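Local coordinates for protein Nrps/pks (Streptomyces albus, PDB 4OPF) that probably catalyses decarboxylative carbon-carbon bond formation during chain elongation, as a ketosynthase domain of the "AT-less" type I polyketide synthase that builds oxazolomycin, at residues A[95-100]-A[239-244]; A[233-238]-A[243-248]. All coordinates share one frame; numbering follows the deposited sequence.

Two contacts here illustrate how one acidic residue can serve both the end of the helix just before it and a distant part of the chain. Both lie on the same side of the chain's centre, within a ketosynthase of the thiolase fold, and their centres are about 9 Å apart. Contact 2 closes a short connection between strands of the central sheet; contact 1 ties the end of that connection to the loop after helix 79-95. D243 divides its carboxylate between them, giving OD1 to Y97 and OD2 to K233. The two partners also touch, Y97 OH lying 3.5 Å from K233 NZ as packing. Neither contact includes an identified catalytic residue or ligand.

Contact 1: residues A[95-100]-A[239-244]; sequences AGYAPD and EAAGDR
The backbones at A95 and R244 come within 6.4 Å of each other, CA to CA, where two helix ends meet, each finished by a Schellman motif whose positive-phi residue is a glycine, G96 or G242. At the second end, G242 N bonds back to E239 O. A water bridges the two backbones: it donates to A95 O at 2.6 Å and accepts from R244 N at 3.0 Å. The principal side-chain link is Y97 to D243. The phenol OH donates a very short hydrogen bond to D243 OD1, at 2.5 Å, while OD2 of the same carboxylate lies too poorly angled to share it. OD1 sits at the ring edge, near the ring plane, but the carboxylate is turned 64° from that plane and the two side chains cross at about a right angle. A chi1 of -73° sets the Y97 ring anti to its own carbonyl carbon and places the phenol oxygen at D243. R418 makes a cation-pi contact with this ring and a weak, long ion pair with OD1, whose negative charge it may help to stabilise. R244 sends its NH1 to D94, and its CG passes 4.4 Å from A95 O.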
loop_
_atom_site.group_PDB
_atom_site.type_symbol
_atom_site.label_atom_id
_atom_site.label_comp_id
_atom_site.label_asym_id
_atom_site.label_seq_id
_atom_site.Cartn_x
_atom_site.Cartn_y
_atom_site.Cartn_z
ATOM N N ALA A 95 -17.123 7.623 -16.673
ATOM C CA ALA A 95 -16.807 8.944 -16.121
ATOM C C ALA A 95 -16.884 10.049 -17.162
ATOM O O ALA A 95 -16.873 11.230 -16.820
ATOM C CB ALA A 95 -15.399 8.962 -15.519
ATOM N N GLY A 96 -16.912 9.660 -18.425
ATOM C CA GLY A 96 -16.963 10.587 -19.519
ATOM C C GLY A 96 -15.604 11.073 -19.981
ATOM O O GLY A 96 -15.545 12.091 -20.661
ATOM N N TYR A 97 -14.526 10.345 -19.692
ATOM C CA TYR A 97 -13.168 10.756 -20.120
ATOM C C TYR A 97 -12.668 9.765 -21.165
ATOM O O TYR A 97 -12.754 8.554 -20.960
ATOM C CB TYR A 97 -12.150 10.788 -18.953
ATOM C CG TYR A 97 -12.342 11.926 -18.024
ATOM C CD1 TYR A 97 -13.179 11.811 -16.926
ATOM C CD2 TYR A 97 -11.727 13.146 -18.260
ATOM C CE1 TYR A 97 -13.402 12.892 -16.073
ATOM C CE2 TYR A 97 -11.913 14.237 -17.412
ATOM C CZ TYR A 97 -12.765 14.117 -16.331
ATOM O OH TYR A 97 -12.979 15.190 -15.514
ATOM N N ALA A 98 -12.122 10.258 -22.258
ATOM C CA ALA A 98 -11.406 9.391 -23.208
ATOM C C ALA A 98 -9.994 9.193 -22.625
ATOM O O ALA A 98 -9.499 10.043 -21.903
ATOM C CB ALA A 98 -11.333 10.053 -24.604
ATOM N N PRO A 99 -9.330 8.089 -22.950
ATOM C CA PRO A 99 -7.962 7.842 -22.432
ATOM C C PRO A 99 -6.971 8.967 -22.722
ATOM O O PRO A 99 -6.102 9.255 -21.878
ATOM C CB PRO A 99 -7.530 6.574 -23.184
ATOM C CG PRO A 99 -8.814 5.873 -23.443
ATOM C CD PRO A 99 -9.795 6.979 -23.784
ATOM N N ASP A 100 -7.050 9.567 -23.905
ATOM C CA ASP A 100 -6.192 10.704 -24.246
ATOM C C ASP A 100 -6.303 11.876 -23.278
ATOM O O ASP A 100 -5.356 12.598 -23.109
ATOM C CB ASP A 100 -6.504 11.241 -25.657
ATOM C CG ASP A 100 -5.749 10.507 -26.736
ATOM O OD1 ASP A 100 -5.069 9.484 -26.428
ATOM O OD2 ASP A 100 -5.848 10.936 -27.905
ATOM N N GLU A 239 -16.657 18.661 -8.613
ATOM C CA GLU A 239 -17.752 19.629 -8.752
ATOM C C GLU A 239 -17.345 20.763 -9.657
ATOM O O GLU A 239 -18.055 21.062 -10.593
ATOM C CB GLU A 239 -18.270 20.108 -7.383
ATOM C CG GLU A 239 -19.214 19.065 -6.818
ATOM C CD GLU A 239 -19.662 19.309 -5.393
ATOM O OE1 GLU A 239 -19.042 20.162 -4.698
ATOM O OE2 GLU A 239 -20.639 18.618 -4.975
ATOM N N ALA A 240 -16.169 21.314 -9.448
ATOM C CA ALA A 240 -15.633 22.312 -10.377
ATOM C C ALA A 240 -15.479 21.820 -11.816
ATOM O O ALA A 240 -15.677 22.591 -12.734
ATOM C CB ALA A 240 -14.297 22.862 -9.897
ATOM N N ALA A 241 -15.138 20.559 -12.051
ATOM C CA ALA A 241 -14.963 20.146 -13.438
ATOM C C ALA A 241 -16.244 19.695 -14.093
ATOM O O ALA A 241 -16.233 19.322 -15.245
ATOM C CB ALA A 241 -13.913 19.049 -13.550
ATOM N N GLY A 242 -17.353 19.690 -13.371
ATOM C CA GLY A 242 -18.579 19.159 -13.906
ATOM C C GLY A 242 -18.600 17.642 -14.057
ATOM O O GLY A 242 -19.363 17.123 -14.881
ATOM N N ASP A 243 -17.820 16.923 -13.243
ATOM C CA ASP A 243 -17.834 15.467 -13.329
ATOM C C ASP A 243 -19.139 14.887 -12.843
ATOM O O ASP A 243 -19.807 15.455 -11.996
ATOM C CB ASP A 243 -16.676 14.844 -12.537
ATOM C CG ASP A 243 -15.310 15.176 -13.133
ATOM O OD1 ASP A 243 -15.171 15.271 -14.387
ATOM O OD2 ASP A 243 -14.362 15.371 -12.344
ATOM N N ARG A 244 -19.454 13.695 -13.315
ATOM C CA ARG A 244 -20.491 12.878 -12.692
ATOM C C ARG A 244 -20.046 12.531 -11.252
ATOM O O ARG A 244 -18.835 12.369 -10.976
ATOM C CB ARG A 244 -20.657 11.593 -13.504
ATOM C CG ARG A 244 -20.852 11.797 -15.017
ATOM C CD ARG A 244 -21.094 10.485 -15.731
ATOM N NE ARG A 244 -22.432 9.987 -15.477
ATOM C CZ ARG A 244 -22.819 8.731 -15.595
ATOM N NH1 ARG A 244 -21.957 7.791 -15.927
ATOM N NH2 ARG A 244 -24.084 8.406 -15.333
HETATM O O HOH W 1 -17.271 11.995 -14.380
#

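Contact 2: residues A[233-238]-A[243-248]; sequences KPLAAA and DRVHAV
K233 NZ reaches the carboxylate of D243 in a salt bridge of 2.9 Å to OD2, received on the syn lone pair of that oxygen. The contact belongs to a short beta-alpha-beta crossover: strand 226-234 runs into helix 235-241, which leads to strand 247-256, and strand 9-17 lies between these two parallel strands in the sheet of the thiolase fold. K233 is near the end of the first strand, and its chain bends at chi3 (69°) to bring the ammonium group to the acid across the line of the D243 side chain. The bend also lays K233 CE 3.2 Å from D243 OD2. Since Y97 holds the other oxygen, both carboxylate oxygens are gripped, which should restrict the group's rotation and probably helps to keep it ionised.

The backbone of D243 is held as well. Its N donates to A238 O over 2.9 Å with an N-H...O angle of 154°, the longer of the two return bonds in sequence span that make up the Schellman motif ending the helix at G242. Farther along, the contact becomes apolar. L235, with CG anti to its backbone N (chi1 180°), extends from the first turn of the helix so that CD1 meets methyls of both valines, V245 CG2 at 4.3 Å and V248 CG2 on the incoming strand. Through A238, which touches A10 and V12, the helix packs on strand 9-17. The methyl of A238 thus works in several directions: CB lies 3.9 Å from D243 OD2 and packs 4.3 Å from V245 CG2.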
loop_
_atom_site.group_PDB
_atom_site.type_symbol
_atom_site.label_atom_id
_atom_site.label_comp_id
_atom_site.label_asym_id
_atom_site.label_seq_id
_atom_site.Cartn_x
_atom_site.Cartn_y
_atom_site.Cartn_z
ATOM N N LYS A 233 -11.880 11.167 -7.442
ATOM C CA LYS A 233 -11.271 12.508 -7.378
ATOM C C LYS A 233 -11.759 13.213 -6.090
ATOM O O LYS A 233 -12.849 12.931 -5.612
ATOM C CB LYS A 233 -11.778 13.371 -8.524
ATOM C CG LYS A 233 -11.243 13.022 -9.881
ATOM C CD LYS A 233 -11.860 13.845 -11.017
ATOM C CE LYS A 233 -11.435 15.292 -10.974
ATOM N NZ LYS A 233 -11.535 15.821 -12.367
ATOM N N PRO A 234 -11.040 14.209 -5.627
ATOM C CA PRO A 234 -11.556 15.007 -4.507
ATOM C C PRO A 234 -12.890 15.657 -4.920
ATOM O O PRO A 234 -13.036 16.107 -6.080
ATOM C CB PRO A 234 -10.468 16.088 -4.330
ATOM C CG PRO A 234 -9.219 15.510 -4.968
ATOM C CD PRO A 234 -9.768 14.741 -6.144
ATOM N N LEU A 235 -13.871 15.638 -4.035
ATOM C CA LEU A 235 -15.213 16.168 -4.377
ATOM C C LEU A 235 -15.196 17.602 -4.914
ATOM O O LEU A 235 -15.859 17.896 -5.901
ATOM C CB LEU A 235 -16.144 16.090 -3.194
ATOM C CG LEU A 235 -17.573 16.607 -3.387
ATOM C CD1 LEU A 235 -18.290 15.863 -4.506
ATOM C CD2 LEU A 235 -18.401 16.477 -2.094
ATOM N N ALA A 236 -14.454 18.511 -4.290
ATOM C CA ALA A 236 -14.481 19.902 -4.794
ATOM C C ALA A 236 -13.937 19.969 -6.207
ATOM O O ALA A 236 -14.450 20.726 -7.033
ATOM C CB ALA A 236 -13.703 20.829 -3.872
ATOM N N ALA A 237 -12.938 19.138 -6.528
ATOM C CA ALA A 237 -12.384 19.129 -7.884
ATOM C C ALA A 237 -13.404 18.561 -8.882
ATOM O O ALA A 237 -13.561 19.088 -9.993
ATOM C CB ALA A 237 -11.056 18.351 -7.958
ATOM N N ALA A 238 -14.098 17.505 -8.487
ATOM C CA ALA A 238 -15.120 16.916 -9.353
ATOM C C ALA A 238 -16.242 17.932 -9.642
ATOM O O ALA A 238 -16.731 18.026 -10.764
ATOM C CB ALA A 238 -15.724 15.726 -8.689
ATOM N N ASP A 243 -17.820 16.923 -13.243
ATOM C CA ASP A 243 -17.834 15.467 -13.329
ATOM C C ASP A 243 -19.139 14.887 -12.843
ATOM O O ASP A 243 -19.807 15.455 -11.996
ATOM C CB ASP A 243 -16.676 14.844 -12.537
ATOM C CG ASP A 243 -15.310 15.176 -13.133
ATOM O OD1 ASP A 243 -15.171 15.271 -14.387
ATOM O OD2 ASP A 243 -14.362 15.371 -12.344
ATOM N N ARG A 244 -19.454 13.695 -13.315
ATOM C CA ARG A 244 -20.491 12.878 -12.692
ATOM C C ARG A 244 -20.046 12.531 -11.252
ATOM O O ARG A 244 -18.835 12.369 -10.976
ATOM C CB ARG A 244 -20.657 11.593 -13.504
ATOM C CG ARG A 244 -20.852 11.797 -15.017
ATOM C CD ARG A 244 -21.094 10.485 -15.731
ATOM N NE ARG A 244 -22.432 9.987 -15.477
ATOM C CZ ARG A 244 -22.819 8.731 -15.595
ATOM N NH1 ARG A 244 -21.957 7.791 -15.927
ATOM N NH2 ARG A 244 -24.084 8.406 -15.333
ATOM N N VAL A 245 -20.965 12.532 -10.301
ATOM C CA VAL A 245 -20.656 12.109 -8.970
ATOM C C VAL A 245 -21.690 11.086 -8.614
ATOM O O VAL A 245 -22.812 11.441 -8.306
ATOM C CB VAL A 245 -20.744 13.261 -7.957
ATOM C CG1 VAL A 245 -20.477 12.721 -6.558
ATOM C CG2 VAL A 245 -19.755 14.374 -8.288
ATOM N N HIS A 246 -21.301 9.826 -8.602
ATOM C CA HIS A 246 -22.171 8.719 -8.252
ATOM C C HIS A 246 -22.402 8.563 -6.758
ATOM O O HIS A 246 -23.450 8.117 -6.335
ATOM C CB HIS A 246 -21.538 7.416 -8.718
ATOM C CG HIS A 246 -21.398 7.294 -10.202
ATOM N ND1 HIS A 246 -22.420 7.565 -11.067
ATOM C CD2 HIS A 246 -20.350 6.926 -10.967
ATOM C CE1 HIS A 246 -22.014 7.355 -12.307
ATOM N NE2 HIS A 246 -20.772 6.929 -12.267
ATOM N N ALA A 247 -21.381 8.850 -5.980
ATOM C CA ALA A 247 -21.464 8.838 -4.539
ATOM C C ALA A 247 -20.207 9.490 -4.005
ATOM O O ALA A 247 -19.274 9.793 -4.754
ATOM C CB ALA A 247 -21.633 7.417 -4.009
ATOM N N VAL A 248 -20.187 9.716 -2.713
ATOM C CA VAL A 248 -19.073 10.297 -2.034
ATOM C C VAL A 248 -18.558 9.330 -0.963
ATOM O O VAL A 248 -19.317 8.875 -0.070
ATOM C CB VAL A 248 -19.490 11.627 -1.383
ATOM C CG1 VAL A 248 -18.362 12.276 -0.606
ATOM C CG2 VAL A 248 -19.949 12.587 -2.466
#